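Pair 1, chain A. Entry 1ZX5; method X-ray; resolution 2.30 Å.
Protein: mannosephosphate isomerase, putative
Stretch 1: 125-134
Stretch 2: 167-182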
# COMPACT_ATOMS: atom_id res chain seq x y z
N ASN A 125 12.50 -1.07 7.10
CA ASN A 125 13.78 -0.61 7.61
C ASN A 125 13.62 0.10 8.94
O ASN A 125 12.52 0.12 9.51
CB ASN A 125 14.49 0.29 6.57
CG ASN A 125 13.83 1.67 6.43
OD1 ASN A 125 12.62 1.82 6.59
ND2 ASN A 125 14.65 2.68 6.14
N LYS A 126 14.70 0.68 9.44
CA LYS A 126 14.65 1.49 10.64
C LYS A 126 14.61 2.97 10.25
O LYS A 126 15.60 3.56 9.81
CB LYS A 126 15.80 1.14 11.60
CG LYS A 126 15.94 -0.40 11.74
CD LYS A 126 16.50 -0.91 13.07
CE LYS A 126 17.99 -0.80 13.14
NZ LYS A 126 18.47 -1.01 14.55
N GLY A 127 13.42 3.54 10.38
CA GLY A 127 13.18 4.92 9.97
C GLY A 127 12.22 5.50 10.96
O GLY A 127 12.09 4.99 12.08
N LYS A 128 11.52 6.56 10.56
CA LYS A 128 10.54 7.20 11.43
C LYS A 128 9.18 7.30 10.76
O LYS A 128 9.04 7.85 9.67
CB LYS A 128 11.03 8.59 11.84
CG LYS A 128 11.98 8.57 13.01
CD LYS A 128 12.90 9.78 13.01
CE LYS A 128 13.61 9.89 14.35
NZ LYS A 128 15.05 10.31 14.23
N ALA A 129 8.18 6.73 11.43
CA ALA A 129 6.79 6.87 11.03
C ALA A 129 6.10 7.82 12.01
O ALA A 129 6.37 7.80 13.21
CB ALA A 129 6.10 5.51 11.02
N TYR A 130 5.23 8.67 11.48
CA TYR A 130 4.49 9.64 12.30
C TYR A 130 3.01 9.43 12.04
O TYR A 130 2.60 9.43 10.89
CB TYR A 130 4.88 11.07 11.92
CG TYR A 130 6.35 11.36 12.04
CD1 TYR A 130 6.87 11.92 13.21
CD2 TYR A 130 7.23 11.09 10.99
CE1 TYR A 130 8.23 12.21 13.33
CE2 TYR A 130 8.60 11.35 11.10
CZ TYR A 130 9.09 11.92 12.27
OH TYR A 130 10.44 12.19 12.39
N ALA A 131 2.22 9.27 13.10
CA ALA A 131 0.80 8.98 12.93
C ALA A 131 -0.03 9.35 14.16
O ALA A 131 0.20 8.82 15.26
CB ALA A 131 0.58 7.48 12.55
N GLY A 132 -1.00 10.25 13.96
CA GLY A 132 -1.93 10.70 15.00
C GLY A 132 -1.32 11.78 15.88
O GLY A 132 -0.12 11.74 16.17
N PHE A 133 -2.13 12.76 16.28
CA PHE A 133 -1.64 13.79 17.20
C PHE A 133 -1.31 13.16 18.55
O PHE A 133 -2.04 12.28 19.03
CB PHE A 133 -2.65 14.93 17.37
CG PHE A 133 -2.74 15.83 16.19
CD1 PHE A 133 -1.63 16.57 15.77
CD2 PHE A 133 -3.93 15.94 15.46
CE1 PHE A 133 -1.72 17.41 14.65
CE2 PHE A 133 -4.02 16.77 14.35
CZ PHE A 133 -2.91 17.50 13.94
N LYS A 134 -0.20 13.58 19.14
CA LYS A 134 0.17 13.07 20.46
C LYS A 134 -0.57 13.78 21.60
O LYS A 134 -0.66 13.26 22.70
CB LYS A 134 1.70 13.06 20.66
CG LYS A 134 2.37 14.41 20.68
CD LYS A 134 3.86 14.25 20.47
CE LYS A 134 4.59 15.56 20.73
NZ LYS A 134 6.01 15.45 20.26
N THR A 167 4.16 -2.72 11.48
CA THR A 167 3.01 -2.34 10.70
C THR A 167 2.24 -1.19 11.34
O THR A 167 2.32 -0.95 12.55
CB THR A 167 2.01 -3.52 10.45
OG1 THR A 167 1.46 -3.96 11.69
CG2 THR A 167 2.68 -4.70 9.75
N PHE A 168 1.50 -0.47 10.49
CA PHE A 168 0.63 0.61 10.91
C PHE A 168 -0.68 0.47 10.15
O PHE A 168 -0.70 -0.07 9.04
CB PHE A 168 1.28 1.98 10.62
CG PHE A 168 2.54 2.20 11.38
CD1 PHE A 168 2.50 2.74 12.66
CD2 PHE A 168 3.76 1.82 10.85
CE1 PHE A 168 3.67 2.92 13.40
CE2 PHE A 168 4.94 2.00 11.58
CZ PHE A 168 4.89 2.55 12.86
N VAL A 169 -1.75 0.95 10.76
CA VAL A 169 -3.02 1.09 10.07
C VAL A 169 -3.41 2.56 10.19
O VAL A 169 -3.60 3.07 11.29
CB VAL A 169 -4.14 0.17 10.63
CG1 VAL A 169 -5.49 0.47 9.93
CG2 VAL A 169 -3.77 -1.32 10.47
N ILE A 170 -3.48 3.23 9.04
CA ILE A 170 -3.77 4.66 8.99
C ILE A 170 -5.21 4.83 8.53
O ILE A 170 -5.54 4.63 7.35
CB ILE A 170 -2.78 5.43 8.04
CG1 ILE A 170 -1.32 5.07 8.36
CG2 ILE A 170 -3.04 6.94 8.12
CD1 ILE A 170 -0.84 5.47 9.75
N ARG A 171 -6.05 5.20 9.49
CA ARG A 171 -7.48 5.39 9.25
C ARG A 171 -7.81 6.82 8.81
O ARG A 171 -7.03 7.75 9.06
CB ARG A 171 -8.27 5.00 10.51
CG ARG A 171 -8.15 3.50 10.80
CD ARG A 171 -8.95 3.01 12.01
NE ARG A 171 -8.71 1.57 12.20
CZ ARG A 171 -7.73 1.06 12.95
NH1 ARG A 171 -6.91 1.87 13.62
NH2 ARG A 171 -7.57 -0.26 13.04
N PRO A 172 -8.95 7.01 8.11
CA PRO A 172 -9.35 8.34 7.65
C PRO A 172 -9.33 9.36 8.79
O PRO A 172 -9.74 9.04 9.91
CB PRO A 172 -10.78 8.12 7.17
CG PRO A 172 -10.80 6.69 6.74
CD PRO A 172 -9.92 5.96 7.71
N GLY A 173 -8.82 10.55 8.52
CA GLY A 173 -8.75 11.60 9.53
C GLY A 173 -7.45 11.64 10.32
O GLY A 173 -7.14 12.66 10.94
N ILE A 174 -6.69 10.55 10.29
CA ILE A 174 -5.41 10.46 11.02
C ILE A 174 -4.27 11.12 10.25
O ILE A 174 -3.95 10.70 9.14
CB ILE A 174 -5.02 8.98 11.36
CG1 ILE A 174 -6.12 8.27 12.17
CG2 ILE A 174 -3.67 8.91 12.09
CD1 ILE A 174 -6.39 8.87 13.54
N PRO A 175 -3.65 12.17 10.83
CA PRO A 175 -2.50 12.84 10.21
C PRO A 175 -1.27 11.93 10.27
O PRO A 175 -1.07 11.21 11.27
CB PRO A 175 -2.30 14.08 11.08
CG PRO A 175 -2.83 13.66 12.43
CD PRO A 175 -4.00 12.76 12.13
N HIS A 176 -0.45 11.95 9.21
CA HIS A 176 0.68 11.05 9.15
C HIS A 176 1.75 11.55 8.19
O HIS A 176 1.50 12.44 7.37
CB HIS A 176 0.22 9.62 8.80
CG HIS A 176 -0.36 9.50 7.42
ND1 HIS A 176 -1.66 9.85 7.12
CD2 HIS A 176 0.19 9.06 6.27
CE1 HIS A 176 -1.88 9.63 5.84
NE2 HIS A 176 -0.78 9.16 5.30
N ALA A 177 2.95 10.97 8.33
CA ALA A 177 4.13 11.29 7.54
C ALA A 177 5.18 10.21 7.82
O ALA A 177 4.99 9.33 8.69
CB ALA A 177 4.68 12.68 7.91
N GLY A 178 6.28 10.27 7.08
CA GLY A 178 7.40 9.35 7.27
C GLY A 178 8.70 10.05 6.95
O GLY A 178 8.71 11.08 6.30
N GLU A 179 9.80 9.47 7.42
CA GLU A 179 11.13 10.02 7.19
C GLU A 179 12.15 8.90 7.22
O GLU A 179 12.21 8.14 8.18
CB GLU A 179 11.46 11.07 8.25
CG GLU A 179 12.80 11.73 8.09
CD GLU A 179 13.04 12.81 9.16
OE1 GLU A 179 12.84 12.55 10.37
OE2 GLU A 179 13.45 13.93 8.77
N GLY A 180 12.95 8.79 6.16
CA GLY A 180 13.97 7.75 6.05
C GLY A 180 13.33 6.37 6.11
O GLY A 180 13.93 5.43 6.65
N LEU A 181 12.13 6.26 5.55
CA LEU A 181 11.26 5.12 5.75
C LEU A 181 10.91 4.43 4.44
O LEU A 181 10.41 5.07 3.51
CB LEU A 181 9.98 5.57 6.45
CG LEU A 181 9.13 4.49 7.12
CD1 LEU A 181 9.80 3.96 8.39
CD2 LEU A 181 7.73 5.05 7.41
N ARG A 182 11.19 3.12 4.38
CA ARG A 182 10.86 2.28 3.24
C ARG A 182 9.66 1.43 3.62
O ARG A 182 9.68 0.74 4.64
CB ARG A 182 12.02 1.36 2.88
CG ARG A 182 13.29 2.11 2.52
CD ARG A 182 14.47 1.18 2.53
NE ARG A 182 15.68 1.87 2.12
CZ ARG A 182 16.88 1.29 2.02
NH1 ARG A 182 17.04 0.01 2.32
NH2 ARG A 182 17.92 2.00 1.62
O HOH W 1 16.09 5.48 8.02

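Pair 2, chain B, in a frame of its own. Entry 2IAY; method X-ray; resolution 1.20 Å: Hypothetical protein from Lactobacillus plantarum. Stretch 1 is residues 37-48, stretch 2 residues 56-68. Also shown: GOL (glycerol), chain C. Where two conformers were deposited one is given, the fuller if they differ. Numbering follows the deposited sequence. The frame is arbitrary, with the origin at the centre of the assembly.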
# COMPACT_ATOMS: atom_id res chain seq x y z
N ARG B 37 -16.31 -6.24 -7.38
CA ARG B 37 -17.48 -6.08 -8.23
C ARG B 37 -17.66 -4.61 -8.66
O ARG B 37 -18.07 -4.35 -9.79
CB ARG B 37 -18.72 -6.71 -7.56
CG ARG B 37 -18.56 -8.27 -7.37
CD ARG B 37 -19.65 -8.84 -6.52
NE ARG B 37 -20.86 -8.93 -7.30
CZ ARG B 37 -22.03 -9.33 -6.83
NH1 ARG B 37 -22.15 -9.69 -5.57
NH2 ARG B 37 -23.06 -9.43 -7.64
N SER B 38 -17.28 -3.66 -7.81
CA SER B 38 -17.31 -2.24 -8.12
C SER B 38 -16.33 -1.80 -9.19
O SER B 38 -16.44 -0.67 -9.69
CB SER B 38 -17.02 -1.40 -6.89
OG SER B 38 -15.64 -1.50 -6.54
N GLY B 39 -15.32 -2.63 -9.47
CA GLY B 39 -14.26 -2.29 -10.41
C GLY B 39 -13.00 -1.81 -9.76
O GLY B 39 -12.00 -1.68 -10.43
N ALA B 40 -13.04 -1.48 -8.47
CA ALA B 40 -11.84 -1.07 -7.75
C ALA B 40 -10.92 -2.26 -7.50
O ALA B 40 -11.37 -3.42 -7.48
CB ALA B 40 -12.23 -0.40 -6.44
N PHE B 41 -9.63 -1.98 -7.29
CA PHE B 41 -8.60 -2.99 -7.11
C PHE B 41 -8.04 -2.90 -5.72
O PHE B 41 -7.63 -1.79 -5.32
CB PHE B 41 -7.45 -2.75 -8.08
CG PHE B 41 -7.83 -2.86 -9.50
CD1 PHE B 41 -8.43 -1.78 -10.15
CD2 PHE B 41 -7.58 -4.00 -10.21
CE1 PHE B 41 -8.78 -1.86 -11.46
CE2 PHE B 41 -7.94 -4.06 -11.60
CZ PHE B 41 -8.52 -3.01 -12.18
N SER B 42 -7.96 -4.01 -5.00
CA SER B 42 -7.40 -3.96 -3.64
C SER B 42 -6.26 -4.94 -3.45
O SER B 42 -6.16 -5.98 -4.14
CB SER B 42 -8.47 -4.19 -2.58
OG SER B 42 -8.97 -5.51 -2.65
N PHE B 43 -5.38 -4.61 -2.50
CA PHE B 43 -4.18 -5.36 -2.18
C PHE B 43 -3.94 -5.21 -0.67
O PHE B 43 -4.12 -4.13 -0.12
CB PHE B 43 -2.99 -4.75 -2.97
CG PHE B 43 -1.65 -5.39 -2.72
CD1 PHE B 43 -0.85 -4.95 -1.70
CD2 PHE B 43 -1.22 -6.39 -3.51
CE1 PHE B 43 0.39 -5.52 -1.50
CE2 PHE B 43 0.03 -6.99 -3.32
CZ PHE B 43 0.80 -6.54 -2.30
N GLU B 44 -3.58 -6.31 -0.04
CA GLU B 44 -3.27 -6.27 1.39
C GLU B 44 -2.15 -7.25 1.69
O GLU B 44 -2.15 -8.37 1.21
CB GLU B 44 -4.51 -6.61 2.21
CG GLU B 44 -4.27 -6.73 3.70
CD GLU B 44 -5.50 -7.21 4.42
OE1 GLU B 44 -6.53 -6.50 4.33
OE2 GLU B 44 -5.40 -8.27 5.05
N ARG B 45 -1.23 -6.83 2.54
CA ARG B 45 -0.18 -7.71 3.05
C ARG B 45 0.07 -7.51 4.53
O ARG B 45 0.11 -6.39 5.00
CB ARG B 45 1.16 -7.49 2.33
CG ARG B 45 1.19 -7.96 0.88
CD ARG B 45 1.17 -9.48 0.77
NE ARG B 45 1.25 -9.91 -0.62
CZ ARG B 45 0.24 -10.08 -1.45
NH1 ARG B 45 -1.01 -9.82 -1.10
NH2 ARG B 45 0.47 -10.51 -2.69
N SER B 46 0.24 -8.62 5.23
CA SER B 46 0.74 -8.61 6.59
C SER B 46 2.19 -8.16 6.64
O SER B 46 2.96 -8.41 5.73
CB SER B 46 0.65 -9.99 7.16
OG SER B 46 -0.70 -10.28 7.33
N LEU B 47 2.54 -7.47 7.70
CA LEU B 47 3.89 -7.08 8.01
C LEU B 47 4.29 -7.59 9.39
O LEU B 47 3.58 -7.38 10.40
CB LEU B 47 4.04 -5.56 7.99
CG LEU B 47 3.61 -4.84 6.72
CD1 LEU B 47 3.70 -3.33 6.92
CD2 LEU B 47 4.42 -5.29 5.48
N ASP B 48 5.47 -8.22 9.44
CA ASP B 48 6.14 -8.59 10.69
C ASP B 48 5.25 -9.34 11.68
O ASP B 48 5.10 -8.92 12.82
CB ASP B 48 6.77 -7.34 11.33
CG ASP B 48 7.77 -7.66 12.43
OD1 ASP B 48 8.23 -8.82 12.50
OD2 ASP B 48 8.06 -6.74 13.23
N ALA B 56 2.07 -7.65 13.07
CA ALA B 56 2.24 -6.38 13.76
C ALA B 56 1.42 -5.28 13.05
O ALA B 56 0.78 -4.44 13.68
CB ALA B 56 3.68 -5.99 13.80
N PHE B 57 1.43 -5.31 11.72
CA PHE B 57 0.80 -4.30 10.90
C PHE B 57 0.28 -4.95 9.63
O PHE B 57 0.68 -6.05 9.29
CB PHE B 57 1.79 -3.15 10.53
CG PHE B 57 2.50 -2.55 11.70
CD1 PHE B 57 1.82 -1.69 12.56
CD2 PHE B 57 3.81 -2.88 11.97
CE1 PHE B 57 2.45 -1.18 13.64
CE2 PHE B 57 4.45 -2.31 13.06
CZ PHE B 57 3.77 -1.49 13.89
N LYS B 58 -0.55 -4.21 8.90
CA LYS B 58 -0.89 -4.56 7.52
C LYS B 58 -0.72 -3.35 6.66
O LYS B 58 -0.98 -2.20 7.07
CB LYS B 58 -2.31 -5.08 7.39
CG LYS B 58 -2.52 -6.31 8.30
CD LYS B 58 -3.86 -6.96 8.11
CE LYS B 58 -3.88 -8.43 8.64
NZ LYS B 58 -4.57 -9.27 7.62
N LEU B 59 -0.31 -3.60 5.43
CA LEU B 59 -0.31 -2.62 4.36
C LEU B 59 -1.55 -2.89 3.50
O LEU B 59 -1.77 -4.01 3.07
CB LEU B 59 0.93 -2.84 3.51
CG LEU B 59 1.02 -2.03 2.22
CD1 LEU B 59 1.04 -0.49 2.47
CD2 LEU B 59 2.23 -2.49 1.46
N LYS B 60 -2.37 -1.85 3.29
CA LYS B 60 -3.53 -1.92 2.44
C LYS B 60 -3.47 -0.86 1.36
O LYS B 60 -3.17 0.30 1.64
CB LYS B 60 -4.80 -1.76 3.28
CG LYS B 60 -4.97 -2.82 4.34
CD LYS B 60 -6.27 -2.71 5.13
CE LYS B 60 -7.48 -3.00 4.27
N MSE B 61 -3.79 -1.24 0.11
CA MSE B 61 -3.87 -0.28 -0.97
C MSE B 61 -5.09 -0.59 -1.82
O MSE B 61 -5.38 -1.75 -2.11
CB MSE B 61 -2.62 -0.34 -1.85
CG MSE B 61 -2.62 0.63 -3.03
SE MSE B 61 -0.85 0.81 -3.79
CE MSE B 61 -1.37 1.34 -5.58
N THR B 62 -5.78 0.47 -2.25
CA THR B 62 -6.90 0.36 -3.20
C THR B 62 -6.69 1.36 -4.31
O THR B 62 -6.42 2.51 -4.05
CB THR B 62 -8.27 0.60 -2.52
OG1 THR B 62 -8.44 -0.37 -1.50
CG2 THR B 62 -9.41 0.45 -3.50
N VAL B 63 -6.87 0.93 -5.54
CA VAL B 63 -6.93 1.80 -6.70
C VAL B 63 -8.36 1.90 -7.19
O VAL B 63 -9.06 0.89 -7.26
CB VAL B 63 -6.01 1.30 -7.85
CG1 VAL B 63 -6.03 2.22 -9.07
CG2 VAL B 63 -4.54 1.13 -7.37
N ASN B 64 -8.81 3.11 -7.49
CA ASN B 64 -10.19 3.29 -7.93
C ASN B 64 -10.45 2.61 -9.28
O ASN B 64 -9.53 2.25 -10.02
CB ASN B 64 -10.63 4.75 -7.85
CG ASN B 64 -9.95 5.66 -8.84
OD1 ASN B 64 -9.28 5.23 -9.76
ND2 ASN B 64 -10.14 6.98 -8.64
N ALA B 65 -11.72 2.44 -9.60
CA ALA B 65 -12.12 1.71 -10.80
C ALA B 65 -11.65 2.41 -12.06
O ALA B 65 -11.39 1.78 -13.09
CB ALA B 65 -13.63 1.50 -10.82
N ASP B 66 -11.50 3.73 -12.01
CA ASP B 66 -11.06 4.49 -13.17
C ASP B 66 -9.54 4.50 -13.37
O ASP B 66 -9.05 5.02 -14.39
CB ASP B 66 -11.57 5.94 -13.09
CG ASP B 66 -13.03 6.07 -13.50
OD1 ASP B 66 -13.75 5.06 -13.69
OD2 ASP B 66 -13.39 7.18 -13.78
N LEU B 67 -8.80 3.94 -12.42
CA LEU B 67 -7.35 3.85 -12.49
C LEU B 67 -6.63 5.19 -12.36
O LEU B 67 -5.49 5.31 -12.74
CB LEU B 67 -6.86 3.05 -13.71
CG LEU B 67 -7.38 1.64 -13.83
CD1 LEU B 67 -7.02 1.05 -15.18
CD2 LEU B 67 -6.82 0.74 -12.73
N THR B 68 -7.32 6.17 -11.77
CA THR B 68 -6.80 7.53 -11.69
C THR B 68 -6.55 8.01 -10.25
O THR B 68 -6.03 9.10 -10.09
CB THR B 68 -7.77 8.51 -12.34
OG1 THR B 68 -9.02 8.34 -11.68
CG2 THR B 68 -7.87 8.29 -13.83
C1 GOL C . -4.19 -11.06 3.64
C2 GOL C . -2.81 -10.56 4.07
O2 GOL C . -2.79 -10.48 5.47
C3 GOL C . -1.72 -11.45 3.50
O3 GOL C . -0.40 -11.12 3.92
O HOH W 2 -11.81 -0.95 -13.13

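What backbone arrangement do the two pairs share? Each sets two antiparallel strands side by side, with angles between their directions of 171° in pair 1 and 160° in pair 2, and 14 central residues superpose with an RMSD of 0.8 Å. Lys A128 falls on Phe B41 and Glu A179 on Val B63, and both couples are hydrogen-bonded pairs: Lys A128 N donates to Glu A179 O at 2.9 Å, as Phe B41 N does to Val B63 O at 2.9 Å. The ladder continues two residues on, where Tyr A130 N reaches Ala A177 O at 2.9 Å and Phe B43 N reaches Met B61 O, a selenomethionine oxygen, also at 2.9 Å.

How is the matched face of Lys A128 and Phe B41 filled? In pair 1 it carries a polar link: Tyr A130 OH donates a hydrogen bond to Glu A179 OE1 at 3.2 Å, two residues beyond its own partner Ala A177, while the edge of the tyrosine ring lies near Glu A179 CB. Pair 2 answers with hydrocarbon. Val B63, in the place of Glu A179, brings its CB to 4.3 Å from Phe B41 CB, and Phe B41 CE1 packs 3.5 Å from Leu B67 CD2. Although Tyr A130 and Phe B43 match in backbone, their rings diverge, since chi1 is m in the first and t in the second; their side-chain centres end 4.7 Å apart.

What occupies the other face? In pair 1 the first stretch puts two alanines there, and larger apolar groups of the second stretch pack on them: Ala A129 CB lies 3.7 Å from Phe A168 CZ, and Ala A131 CB 3.7 Å from Ile A170 CD1. In pair 2 the matching positions are Ser B42 and Glu B44, and charge replaces the apolar packing. Glu B44 OE2 forms a salt bridge with Lys B58 NZ at 2.9 Å, a diagonal reach past its direct partner Lys B60. A glycerol, probably from the crystallisation liquor, joins this polar patch, its O2 accepting from Lys B58 NZ at 3.0 Å.

How does the contact close at the end where Asn A125 matches Ser B38? In pair 1 the asparagine amide works in both directions: Asn A125 ND2 donates to Gly A180 O at 2.9 Å, and Asn A125 OD1 accepts from Arg A182 N at 2.9 Å. Ser B38 turns to its own stretch instead, its OG accepting from Ala B40 N at 3.2 Å. A water bridges the two stretches in both pairs, its oxygen donating to Lys A126 O at 2.7 Å and Gly A180 O at 2.6 Å in pair 1, and to Gly B39 O and Ala B65 O, each at 2.8 Å, in pair 2.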